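PDB 3WAJ: transmembrane oligosaccharyl transferase from Archaeoglobus fulgidus, which belongs to the STT3 family of membrane proteins, joining an N-terminal transmembrane region of GT-C type to a large C-terminal globular region. Local coordinates for residues E593-E597 against G689-Y693; L684-G689 against G760-K764; V782-S787 against I864-L868; T791-A797 against Y809-V815; T798-N802 against P833-I837. All coordinates share one frame; numbering follows the deposited sequence.

Contact 1: E593-E597 against G689-Y693; sequences ESYAE and GLSHY
With CG anti to the backbone N (chi1 -166°) and the chain extended beyond it, Glu593 reaches from the first turn of helix 593-602 to the loop 689-693 and offers its carboxylate to two successive backbone N-H groups. OE1 of Glu593 lies 2.9 Å from Ser691 N and OE2 lies 2.8 Å from His692 N, each oxygen using its syn lone pair; a weak third bond runs from Ser691 N to OE2. This two-pronged hold fixes the rotation of the carboxylate. CD2 of Leu690 rests 3.7 Å from CD of Glu593, while the Tyr693 ring presents its edge to OE2 of Glu593 with CD2 3.5 Å away. One turn on, Glu597 bends at chi2 (51°) and its OE2 takes the hydroxyl of Tyr693, OH to OE2 3.1 Å. The donor comes from above the carboxylate plane, and ring and carboxylate stand 71° apart. The other oxygen of Glu597 makes a salt bridge with Arg776, and His692 bonds through ND1 to Val777 O. Glutamate suits both helix positions because its length spans the gap to a loop that leads into strand 693-698. With N-H groups, a phenol and an arginine as partners, both carboxylates are probably stabilised as anions.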
# COMPACT_ATOMS: atom_id res chain seq x y z
N GLU A 593 -29.81 7.31 1.77
CA GLU A 593 -29.29 8.03 0.62
C GLU A 593 -29.02 9.52 0.91
O GLU A 593 -28.07 10.09 0.39
CB GLU A 593 -30.21 7.87 -0.60
CG GLU A 593 -29.55 8.29 -1.91
CD GLU A 593 -30.44 8.10 -3.12
OE1 GLU A 593 -31.63 7.75 -2.96
OE2 GLU A 593 -29.94 8.30 -4.25
N SER A 594 -29.85 10.14 1.76
CA SER A 594 -29.68 11.55 2.13
C SER A 594 -28.31 11.85 2.73
O SER A 594 -27.66 12.83 2.34
CB SER A 594 -30.75 12.00 3.12
OG SER A 594 -32.02 11.56 2.68
N TYR A 595 -27.89 11.04 3.70
CA TYR A 595 -26.58 11.20 4.31
C TYR A 595 -25.47 11.02 3.27
O TYR A 595 -24.53 11.80 3.22
CB TYR A 595 -26.38 10.23 5.47
CG TYR A 595 -25.12 10.50 6.26
CD1 TYR A 595 -25.14 11.34 7.37
CD2 TYR A 595 -23.90 9.93 5.90
CE1 TYR A 595 -23.98 11.59 8.10
CE2 TYR A 595 -22.74 10.17 6.62
CZ TYR A 595 -22.79 11.00 7.71
OH TYR A 595 -21.63 11.24 8.43
N ALA A 596 -25.59 9.98 2.44
CA ALA A 596 -24.64 9.75 1.35
C ALA A 596 -24.51 10.97 0.44
O ALA A 596 -23.40 11.35 0.03
CB ALA A 596 -25.02 8.50 0.54
N GLU A 597 -25.66 11.55 0.11
CA GLU A 597 -25.76 12.75 -0.73
C GLU A 597 -25.06 13.95 -0.08
O GLU A 597 -24.42 14.75 -0.77
CB GLU A 597 -27.24 13.06 -0.99
CG GLU A 597 -27.55 13.52 -2.39
CD GLU A 597 -27.00 12.59 -3.44
OE1 GLU A 597 -26.64 13.09 -4.51
OE2 GLU A 597 -26.94 11.38 -3.20
N GLY A 689 -33.42 1.12 -5.65
CA GLY A 689 -33.94 1.87 -4.52
C GLY A 689 -33.45 3.31 -4.46
O GLY A 689 -34.14 4.18 -3.96
N LEU A 690 -32.25 3.53 -5.01
CA LEU A 690 -31.58 4.84 -4.98
C LEU A 690 -32.10 5.82 -6.04
O LEU A 690 -32.45 5.42 -7.16
CB LEU A 690 -30.07 4.66 -5.16
CG LEU A 690 -29.38 3.80 -4.11
CD1 LEU A 690 -27.96 3.47 -4.58
CD2 LEU A 690 -29.35 4.56 -2.79
N SER A 691 -32.11 7.11 -5.70
CA SER A 691 -32.67 8.15 -6.56
C SER A 691 -31.64 8.84 -7.44
O SER A 691 -31.96 9.28 -8.55
CB SER A 691 -33.37 9.21 -5.72
OG SER A 691 -34.57 8.71 -5.20
N HIS A 692 -30.41 8.91 -6.94
CA HIS A 692 -29.37 9.76 -7.51
C HIS A 692 -28.17 8.99 -8.03
O HIS A 692 -27.11 9.57 -8.27
CB HIS A 692 -28.89 10.76 -6.45
CG HIS A 692 -29.99 11.64 -5.92
ND1 HIS A 692 -30.55 12.65 -6.67
CD2 HIS A 692 -30.64 11.63 -4.73
CE1 HIS A 692 -31.50 13.24 -5.96
NE2 HIS A 692 -31.57 12.64 -4.78
N TYR A 693 -28.32 7.68 -8.21
CA TYR A 693 -27.23 6.85 -8.71
C TYR A 693 -27.76 5.87 -9.74
O TYR A 693 -28.85 5.34 -9.57
CB TYR A 693 -26.55 6.09 -7.56
CG TYR A 693 -25.98 7.03 -6.54
CD1 TYR A 693 -24.65 7.38 -6.58
CD2 TYR A 693 -26.78 7.62 -5.58
CE1 TYR A 693 -24.12 8.28 -5.67
CE2 TYR A 693 -26.27 8.54 -4.67
CZ TYR A 693 -24.94 8.85 -4.72
OH TYR A 693 -24.41 9.75 -3.82

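Contact 2: L684-G689 against G760-K764; sequences LFDGSG and GIPVK
A type I' turn, closed by Ser688 N to Phe685 O at 3.0 Å, places Phe685 and Ser688 at its two ends, beside the extended segment 760-764, while Asp686 and Gly687 take up the left-handed backbone angles of its corner. The Phe685 ring lies against Ile761 and Val763. Its CD1 is 3.6 Å from CG2 of Ile761, the branch anti to the backbone N, and 3.8 Å from CB of Val763, whose side chain crosses the phenyl group at about a right angle. Leu684 lays CD2 over the centre of one face of the ring and reaches Val763 CG2 at 4.3 Å; Tyr751 of helix 740-755 meets the ring edge-to-face. The contact thus joins two loops that lead into neighbouring strands, 693-698 and 771-776, of the five-stranded mixed sheet. Beta-branched Ile761 and Val763 suit an extended backbone and bring CG2 and CB obliquely against the ring. CD1 of Ile761 continues to Gly689, 4.0 Å from its CA, where the bare backbone allows close approach. A water donates to Phe685 O at 3.0 Å and, weakly, to Pro762 O. Ser688 OG, near both outer methyls of Ile761, is hydrogen-bonded to Trp810 N and Glu808 O of the adjoining hairpin.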
# COMPACT_ATOMS: atom_id res chain seq x y z
N LEU A 684 -24.73 -4.84 -3.98
CA LEU A 684 -25.57 -6.04 -3.82
C LEU A 684 -26.90 -5.87 -4.55
O LEU A 684 -27.31 -6.75 -5.29
CB LEU A 684 -25.79 -6.39 -2.34
CG LEU A 684 -26.35 -7.80 -2.08
CD1 LEU A 684 -25.53 -8.52 -1.03
CD2 LEU A 684 -27.82 -7.76 -1.67
N PHE A 685 -27.55 -4.73 -4.37
CA PHE A 685 -28.82 -4.47 -5.05
C PHE A 685 -28.67 -3.77 -6.41
O PHE A 685 -29.68 -3.38 -7.02
CB PHE A 685 -29.77 -3.67 -4.13
CG PHE A 685 -30.11 -4.38 -2.84
CD1 PHE A 685 -31.06 -5.40 -2.82
CD2 PHE A 685 -29.49 -4.04 -1.66
CE1 PHE A 685 -31.38 -6.06 -1.63
CE2 PHE A 685 -29.80 -4.68 -0.48
CZ PHE A 685 -30.75 -5.70 -0.46
N ASP A 686 -27.43 -3.59 -6.87
CA ASP A 686 -27.16 -2.99 -8.17
C ASP A 686 -27.73 -1.58 -8.28
O ASP A 686 -28.07 -1.10 -9.36
CB ASP A 686 -27.68 -3.91 -9.31
CG ASP A 686 -26.86 -5.20 -9.43
OD1 ASP A 686 -25.61 -5.12 -9.36
OD2 ASP A 686 -27.47 -6.30 -9.53
N GLY A 687 -27.84 -0.93 -7.14
CA GLY A 687 -28.29 0.44 -7.07
C GLY A 687 -29.79 0.58 -6.99
O GLY A 687 -30.32 1.68 -7.09
N SER A 688 -30.49 -0.54 -6.81
CA SER A 688 -31.95 -0.50 -6.74
C SER A 688 -32.42 0.27 -5.50
O SER A 688 -31.87 0.08 -4.41
CB SER A 688 -32.52 -1.92 -6.74
OG SER A 688 -33.92 -1.91 -6.93
N GLY A 689 -33.42 1.12 -5.65
CA GLY A 689 -33.94 1.87 -4.52
C GLY A 689 -33.45 3.31 -4.46
O GLY A 689 -34.14 4.18 -3.96
N GLY A 760 -40.39 -5.21 0.27
CA GLY A 760 -39.04 -4.67 0.22
C GLY A 760 -38.34 -4.84 -1.13
O GLY A 760 -38.85 -5.51 -2.03
N ILE A 761 -37.17 -4.23 -1.26
CA ILE A 761 -36.38 -4.29 -2.48
C ILE A 761 -35.98 -5.74 -2.80
O ILE A 761 -35.29 -6.38 -2.01
CB ILE A 761 -35.11 -3.43 -2.34
CG1 ILE A 761 -35.47 -1.95 -2.24
CG2 ILE A 761 -34.12 -3.72 -3.47
CD1 ILE A 761 -36.08 -1.35 -3.50
N PRO A 762 -36.41 -6.26 -3.97
CA PRO A 762 -36.04 -7.66 -4.26
C PRO A 762 -34.67 -7.72 -4.90
O PRO A 762 -34.23 -6.71 -5.45
CB PRO A 762 -37.09 -8.09 -5.29
CG PRO A 762 -37.47 -6.81 -5.99
CD PRO A 762 -37.38 -5.72 -4.94
N VAL A 763 -34.02 -8.88 -4.82
CA VAL A 763 -32.72 -9.09 -5.43
C VAL A 763 -32.62 -10.52 -5.96
O VAL A 763 -33.04 -11.47 -5.29
CB VAL A 763 -31.58 -8.81 -4.42
CG1 VAL A 763 -31.66 -9.77 -3.24
CG2 VAL A 763 -30.20 -8.90 -5.09
N LYS A 764 -32.09 -10.70 -7.17
CA LYS A 764 -31.95 -12.05 -7.69
C LYS A 764 -30.74 -12.73 -7.07
O LYS A 764 -29.70 -12.09 -6.83
CB LYS A 764 -31.89 -12.09 -9.22
CG LYS A 764 -33.26 -11.90 -9.85
CD LYS A 764 -33.26 -12.18 -11.35
CE LYS A 764 -32.35 -11.22 -12.11
NZ LYS A 764 -32.69 -11.19 -13.56
O HOH W 1 -31.45 -5.75 -7.08
O HOH W 2 -34.49 -4.81 -7.10

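Contact 3: V782-S787 against I864-L868; sequences VTGKVS and IQLDL
Thr783 pairs with Ile864 and Leu866 through backbone hydrogen bonds of parallel type. Thr783 N gives its hydrogen to Ile864 O at 2.9 Å, Thr783 O receives that of Leu866 N, and two residues further on Leu868 N bonds to Lys785 O at 2.7 Å. Between these bonds the regular pattern breaks: Lys785 N turns to a side chain, OD1 of Asp867, at 3.2 Å, coming from 39° above the carboxylate plane, and Leu866 O is instead hydrogen-bonded to Tyr820 OH. Weaker CA-H...O contacts fill in, among them Gly784 CA to Leu866 O at 3.3 Å; a beta carbon on Gly784 would run into that oxygen. Apolar contacts lie on the face of Val782 and Ile864, where CG2 of Val782 is 4.2 Å from Ile864 CB. Val786 CG1 meets Leu868 CB at 4.3 Å, and both residues also pack on Val793 and Ala844 of the neighbouring four-stranded sheet. Polar groups occupy the other side. There Thr783 and Gln865 lie side by side, and Thr783 OG1 bonds to Tyr820 O. Lys785 is bent at chi3 and chi4, bringing NZ to 4.4 Å from Asp867 OD1, beyond a salt bridge. This contact attaches edge strand 863-865 and the modelled C-terminus to strand 780-785. Asp867 thus stands in for a main-chain acceptor, and the nearby ammonium may modestly stabilise its charge.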
# COMPACT_ATOMS: atom_id res chain seq x y z
N VAL A 782 -40.34 12.90 -11.16
CA VAL A 782 -41.69 12.53 -11.59
C VAL A 782 -42.66 12.71 -10.42
O VAL A 782 -42.43 12.18 -9.32
CB VAL A 782 -41.76 11.09 -12.15
CG1 VAL A 782 -43.20 10.73 -12.51
CG2 VAL A 782 -40.88 10.96 -13.37
N THR A 783 -43.73 13.46 -10.65
CA THR A 783 -44.67 13.80 -9.59
C THR A 783 -46.07 13.98 -10.15
O THR A 783 -46.26 14.09 -11.37
CB THR A 783 -44.25 15.08 -8.88
OG1 THR A 783 -45.00 15.23 -7.66
CG2 THR A 783 -44.49 16.28 -9.77
N GLY A 784 -47.05 14.01 -9.27
CA GLY A 784 -48.43 14.15 -9.69
C GLY A 784 -49.39 13.69 -8.61
O GLY A 784 -49.01 13.50 -7.46
N LYS A 785 -50.65 13.49 -9.00
CA LYS A 785 -51.68 13.18 -8.02
C LYS A 785 -52.18 11.75 -8.08
O LYS A 785 -52.15 11.10 -9.13
CB LYS A 785 -52.85 14.17 -8.15
CG LYS A 785 -52.61 15.50 -7.46
CD LYS A 785 -53.76 16.47 -7.68
CE LYS A 785 -53.70 17.13 -9.05
NZ LYS A 785 -52.59 18.12 -9.13
N VAL A 786 -52.64 11.26 -6.94
CA VAL A 786 -53.19 9.92 -6.84
C VAL A 786 -54.67 9.99 -6.46
O VAL A 786 -55.33 11.00 -6.72
CB VAL A 786 -52.40 9.08 -5.83
CG1 VAL A 786 -51.05 8.71 -6.39
CG2 VAL A 786 -52.24 9.84 -4.52
N SER A 787 -55.17 8.93 -5.84
CA SER A 787 -56.58 8.84 -5.47
C SER A 787 -56.82 7.82 -4.36
O SER A 787 -56.85 6.62 -4.63
CB SER A 787 -57.41 8.47 -6.70
OG SER A 787 -56.78 7.43 -7.44
N ILE A 864 -41.41 16.43 -13.95
CA ILE A 864 -42.39 15.82 -14.85
C ILE A 864 -43.72 15.59 -14.14
O ILE A 864 -43.77 14.95 -13.09
CB ILE A 864 -41.89 14.49 -15.43
CG1 ILE A 864 -40.84 14.74 -16.52
CG2 ILE A 864 -43.05 13.65 -15.97
CD1 ILE A 864 -40.19 13.47 -17.05
N GLN A 865 -44.80 16.12 -14.72
CA GLN A 865 -46.14 15.95 -14.16
C GLN A 865 -46.75 14.67 -14.69
O GLN A 865 -46.83 14.48 -15.91
CB GLN A 865 -47.03 17.14 -14.53
CG GLN A 865 -46.41 18.51 -14.30
CD GLN A 865 -46.23 18.86 -12.84
OE1 GLN A 865 -46.81 18.22 -11.96
NE2 GLN A 865 -45.42 19.88 -12.57
N LEU A 866 -47.17 13.79 -13.79
CA LEU A 866 -47.94 12.62 -14.21
C LEU A 866 -49.05 12.31 -13.22
O LEU A 866 -48.78 11.90 -12.08
CB LEU A 866 -47.05 11.39 -14.41
CG LEU A 866 -47.46 10.60 -15.66
CD1 LEU A 866 -47.23 11.44 -16.90
CD2 LEU A 866 -46.71 9.31 -15.77
N ASP A 867 -50.29 12.51 -13.65
CA ASP A 867 -51.45 12.21 -12.83
C ASP A 867 -51.69 10.70 -12.81
O ASP A 867 -51.59 10.03 -13.84
CB ASP A 867 -52.69 12.95 -13.34
CG ASP A 867 -53.33 13.82 -12.28
OD1 ASP A 867 -52.58 14.38 -11.44
OD2 ASP A 867 -54.58 13.94 -12.27
N LEU A 868 -51.98 10.17 -11.63
CA LEU A 868 -52.25 8.75 -11.47
C LEU A 868 -53.63 8.55 -10.84
O LEU A 868 -53.81 7.77 -9.92
CB LEU A 868 -51.15 8.09 -10.62
CG LEU A 868 -49.70 8.12 -11.15
CD1 LEU A 868 -48.73 7.48 -10.16
CD2 LEU A 868 -49.59 7.43 -12.50

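Contact 4: T791-A797 against Y809-V815; sequences TEVSVNA and YWQTVEV
Asn796 lays its amide over one face of the Trp810 indole, the two planes only 16° apart. Trp810 CG stands beside its own backbone N (chi1 -81°), which leans the ring across the neighbouring strand. CB of Asn796 sits over the six-membered ring, 3.7 Å from its centroid, in a CH-pi contact, while ND2 lies further along, 3.3 Å from CE2 of Trp810. That nitrogen also gives a weak bond to Tyr809 O, but its stronger partner is Glu808 OE1, which helps to hold the amide flat. Ser794 meets the same indole differently: its OG lies in plane at the edge, 3.7 Å from CZ3. On the opposite face of the sheet Val793, Val795 and Tyr809 fill a buried side, and CG2 of Val793 touches CG2 of Val815 at 3.9 Å. Tyr809 sends its hydroxyl to Leu690 O. The two strands, 792-800 and 806-814, form a beta hairpin with paired antiparallel bonds, such as Val795 N to Gln811 O at 2.7 Å. The chemistry is two-sided: the mainly apolar face packs on strand 819-824, while the polar side uses an amide, which can stack on an indole and still spend its N-H groups on acceptors.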
# COMPACT_ATOMS: atom_id res chain seq x y z
N THR A 791 -51.55 4.83 -0.52
CA THR A 791 -50.59 5.38 0.42
C THR A 791 -49.16 5.34 -0.12
O THR A 791 -48.26 5.97 0.43
CB THR A 791 -50.69 4.67 1.77
OG1 THR A 791 -50.82 3.26 1.56
CG2 THR A 791 -51.92 5.16 2.51
N GLU A 792 -48.97 4.60 -1.21
CA GLU A 792 -47.66 4.55 -1.87
C GLU A 792 -47.68 4.25 -3.37
O GLU A 792 -48.54 3.53 -3.88
CB GLU A 792 -46.71 3.60 -1.14
CG GLU A 792 -47.36 2.38 -0.54
CD GLU A 792 -46.57 1.87 0.64
OE1 GLU A 792 -46.18 2.70 1.48
OE2 GLU A 792 -46.32 0.65 0.73
N VAL A 793 -46.70 4.84 -4.06
CA VAL A 793 -46.50 4.66 -5.50
C VAL A 793 -45.16 3.96 -5.75
O VAL A 793 -44.14 4.37 -5.19
CB VAL A 793 -46.52 6.03 -6.21
CG1 VAL A 793 -46.33 5.86 -7.72
CG2 VAL A 793 -47.81 6.78 -5.90
N SER A 794 -45.16 2.91 -6.57
CA SER A 794 -43.92 2.19 -6.84
C SER A 794 -43.49 2.33 -8.30
O SER A 794 -44.33 2.36 -9.20
CB SER A 794 -44.04 0.71 -6.48
OG SER A 794 -44.66 -0.02 -7.53
N VAL A 795 -42.18 2.42 -8.52
CA VAL A 795 -41.63 2.44 -9.88
C VAL A 795 -40.75 1.21 -10.12
O VAL A 795 -40.05 0.74 -9.22
CB VAL A 795 -40.84 3.73 -10.18
CG1 VAL A 795 -40.71 3.92 -11.68
CG2 VAL A 795 -41.53 4.94 -9.58
N ASN A 796 -40.78 0.72 -11.35
CA ASN A 796 -40.12 -0.53 -11.72
C ASN A 796 -39.58 -0.45 -13.15
O ASN A 796 -40.23 0.12 -14.03
CB ASN A 796 -41.13 -1.69 -11.59
CG ASN A 796 -40.57 -3.01 -12.06
OD1 ASN A 796 -41.22 -3.73 -12.82
ND2 ASN A 796 -39.37 -3.35 -11.61
N ALA A 797 -38.39 -0.99 -13.37
CA ALA A 797 -37.77 -1.02 -14.70
C ALA A 797 -36.73 -2.13 -14.76
O ALA A 797 -36.11 -2.48 -13.75
CB ALA A 797 -37.13 0.33 -15.02
N TYR A 809 -34.67 -2.53 -11.28
CA TYR A 809 -34.65 -1.29 -10.52
C TYR A 809 -36.02 -1.11 -9.89
O TYR A 809 -37.04 -1.19 -10.57
CB TYR A 809 -34.32 -0.08 -11.40
CG TYR A 809 -34.42 1.24 -10.65
CD1 TYR A 809 -33.34 1.74 -9.94
CD2 TYR A 809 -35.61 1.98 -10.63
CE1 TYR A 809 -33.43 2.94 -9.24
CE2 TYR A 809 -35.70 3.18 -9.93
CZ TYR A 809 -34.60 3.65 -9.24
OH TYR A 809 -34.66 4.84 -8.53
N TRP A 810 -36.05 -0.87 -8.58
CA TRP A 810 -37.29 -0.58 -7.88
C TRP A 810 -37.13 0.65 -7.01
O TRP A 810 -36.07 0.87 -6.43
CB TRP A 810 -37.67 -1.75 -6.96
CG TRP A 810 -38.35 -2.90 -7.63
CD1 TRP A 810 -37.77 -4.07 -8.06
CD2 TRP A 810 -39.74 -3.01 -7.93
NE1 TRP A 810 -38.72 -4.89 -8.61
CE2 TRP A 810 -39.94 -4.27 -8.54
CE3 TRP A 810 -40.84 -2.17 -7.75
CZ2 TRP A 810 -41.20 -4.70 -8.97
CZ3 TRP A 810 -42.10 -2.60 -8.17
CH2 TRP A 810 -42.26 -3.85 -8.78
N GLN A 811 -38.18 1.45 -6.92
CA GLN A 811 -38.25 2.48 -5.89
C GLN A 811 -39.70 2.61 -5.47
O GLN A 811 -40.59 2.56 -6.32
CB GLN A 811 -37.69 3.82 -6.38
CG GLN A 811 -37.57 4.86 -5.27
CD GLN A 811 -37.12 6.22 -5.78
OE1 GLN A 811 -36.64 6.35 -6.91
NE2 GLN A 811 -37.29 7.25 -4.95
N THR A 812 -39.94 2.75 -4.17
CA THR A 812 -41.30 2.93 -3.67
C THR A 812 -41.39 4.19 -2.83
O THR A 812 -40.55 4.44 -1.96
CB THR A 812 -41.82 1.71 -2.88
OG1 THR A 812 -42.01 0.61 -3.78
CG2 THR A 812 -43.16 2.02 -2.23
N VAL A 813 -42.43 4.98 -3.10
CA VAL A 813 -42.55 6.31 -2.54
C VAL A 813 -43.87 6.47 -1.79
O VAL A 813 -44.94 6.11 -2.29
CB VAL A 813 -42.37 7.36 -3.65
CG1 VAL A 813 -43.43 8.43 -3.58
CG2 VAL A 813 -40.98 7.96 -3.58
N GLU A 814 -43.78 6.99 -0.57
CA GLU A 814 -44.94 7.19 0.28
C GLU A 814 -45.72 8.41 -0.21
O GLU A 814 -45.13 9.41 -0.64
CB GLU A 814 -44.50 7.39 1.73
CG GLU A 814 -45.59 7.20 2.77
CD GLU A 814 -45.07 7.31 4.19
OE1 GLU A 814 -44.03 7.98 4.41
OE2 GLU A 814 -45.70 6.73 5.10
N VAL A 815 -47.05 8.34 -0.15
CA VAL A 815 -47.91 9.42 -0.63
C VAL A 815 -48.13 10.50 0.44
O VAL A 815 -48.28 10.20 1.62
CB VAL A 815 -49.25 8.88 -1.13
CG1 VAL A 815 -50.21 10.01 -1.44
CG2 VAL A 815 -49.04 8.03 -2.37

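Contact 5: T798-N802 against P833-I837; sequences TIKTN and PVKPI
Ile799 meets Val834 and Pro836 with different branches. At CB the chain divides. CG2, anti to the backbone N, comes within 3.6 Å of Val834 CG1. CG1 stands beside the backbone N (chi1 -48°) and touches Tyr809 CB of the strand on its other flank. A second turn (chi2 -65°) carries the tip, CD1, over the ring of Pro836, 3.8 Å from its CB. This face is buried, which suits isoleucine, valine and proline. Strand 792-800 lies inside the four-stranded antiparallel sheet, with strand 806-814 as its other neighbour and 835-844 here. Pro836 pairs with Ile799 at a non-hydrogen-bonded position, so its missing N-H costs no bond between these strands. Regular bonds flank it: Lys800 N gives to Lys835 O at 2.8 Å, Lys835 N returns to Lys800 O at 3.0 Å, and Ile837 N bonds to Thr798 O at 2.8 Å. On the opposite face Lys800 stretches away in an extended chain, while Lys835 NZ bonds to Tyr832 O. There Ile837 spreads its branches, CG2 lying 3.8 Å from CB of Lys800 and CD1 reaching CG2 of Thr798. Where the strands end, Val834 CG2 approaches Asn802 OD1 at 3.6 Å as an apolar contact. Asn802 bonds through ND2 to Glu698 O, and Thr801 OG1 to Glu698 OE2, tying this end of the sheet to strand 693-698.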
# COMPACT_ATOMS: atom_id res chain seq x y z
N THR A 798 -36.53 -2.70 -15.94
CA THR A 798 -35.52 -3.75 -16.07
C THR A 798 -34.24 -3.14 -16.65
O THR A 798 -34.29 -2.36 -17.62
CB THR A 798 -36.04 -4.92 -16.92
OG1 THR A 798 -37.26 -5.38 -16.35
CG2 THR A 798 -35.04 -6.07 -16.95
N ILE A 799 -33.10 -3.47 -16.05
CA ILE A 799 -31.81 -2.90 -16.45
C ILE A 799 -30.93 -4.01 -17.00
O ILE A 799 -30.88 -5.09 -16.43
CB ILE A 799 -31.11 -2.23 -15.24
CG1 ILE A 799 -32.08 -1.31 -14.47
CG2 ILE A 799 -29.84 -1.47 -15.69
CD1 ILE A 799 -32.58 -0.10 -15.28
N LYS A 800 -30.24 -3.75 -18.11
CA LYS A 800 -29.30 -4.72 -18.68
C LYS A 800 -27.86 -4.17 -18.71
O LYS A 800 -27.61 -3.08 -19.23
CB LYS A 800 -29.71 -5.11 -20.10
CG LYS A 800 -28.95 -6.32 -20.67
CD LYS A 800 -29.40 -6.59 -22.11
CE LYS A 800 -28.65 -7.75 -22.74
NZ LYS A 800 -28.74 -7.74 -24.25
N THR A 801 -26.93 -4.94 -18.16
CA THR A 801 -25.54 -4.49 -18.07
C THR A 801 -24.79 -4.91 -19.32
O THR A 801 -25.24 -5.79 -20.06
CB THR A 801 -24.85 -5.08 -16.83
OG1 THR A 801 -24.35 -6.39 -17.13
CG2 THR A 801 -25.84 -5.17 -15.67
N ASN A 802 -23.62 -4.32 -19.53
CA ASN A 802 -22.76 -4.69 -20.66
C ASN A 802 -22.23 -6.12 -20.58
O ASN A 802 -21.44 -6.53 -21.42
CB ASN A 802 -21.58 -3.73 -20.74
CG ASN A 802 -20.89 -3.54 -19.40
OD1 ASN A 802 -21.54 -3.23 -18.39
ND2 ASN A 802 -19.58 -3.77 -19.38
N PRO A 833 -23.32 1.79 -21.66
CA PRO A 833 -23.53 0.37 -21.98
C PRO A 833 -24.46 -0.36 -21.00
O PRO A 833 -24.97 -1.42 -21.33
CB PRO A 833 -22.11 -0.23 -21.92
CG PRO A 833 -21.30 0.73 -21.12
CD PRO A 833 -21.91 2.09 -21.35
N VAL A 834 -24.64 0.19 -19.80
CA VAL A 834 -25.69 -0.31 -18.93
C VAL A 834 -26.93 0.53 -19.19
O VAL A 834 -26.91 1.74 -18.97
CB VAL A 834 -25.31 -0.21 -17.44
CG1 VAL A 834 -26.52 -0.49 -16.56
CG2 VAL A 834 -24.16 -1.15 -17.10
N LYS A 835 -27.99 -0.10 -19.70
CA LYS A 835 -29.22 0.65 -20.01
C LYS A 835 -30.51 -0.03 -19.56
O LYS A 835 -30.55 -1.25 -19.38
CB LYS A 835 -29.30 1.06 -21.51
CG LYS A 835 -28.88 0.01 -22.52
CD LYS A 835 -27.64 0.46 -23.32
CE LYS A 835 -27.89 1.72 -24.15
NZ LYS A 835 -26.63 2.37 -24.66
N PRO A 836 -31.56 0.78 -19.33
CA PRO A 836 -32.85 0.14 -19.07
C PRO A 836 -33.39 -0.46 -20.37
O PRO A 836 -33.17 0.12 -21.44
CB PRO A 836 -33.73 1.31 -18.58
CG PRO A 836 -33.04 2.57 -19.04
CD PRO A 836 -31.58 2.25 -19.17
N ILE A 837 -34.05 -1.61 -20.28
CA ILE A 837 -34.63 -2.25 -21.46
C ILE A 837 -36.16 -2.24 -21.47
O ILE A 837 -36.78 -2.74 -22.40
CB ILE A 837 -34.14 -3.69 -21.68
CG1 ILE A 837 -34.49 -4.58 -20.48
CG2 ILE A 837 -32.64 -3.72 -21.99
CD1 ILE A 837 -34.02 -6.03 -20.65

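Contacts 1 and 2 hold the two ends of one loop, sharing Gly689, and rely on side chains: carboxylates that accept N-H and hydroxyl groups in contact 1, methyls on a phenyl ring in contact 2. Contacts 3, 4 and 5 are strand pairings, parallel in contact 3 and antiparallel in contacts 4 and 5; the last two both use strand 792-800, on its two flanks. Contact 3 is a surface contact near the C-terminal end, where a carboxylate interrupts the backbone pattern, whereas the rest are partly buried. Contact 4 touches each of the other four, by hydrogen bonds toward contacts 1 and 2 and by apolar packing toward 3 and 5.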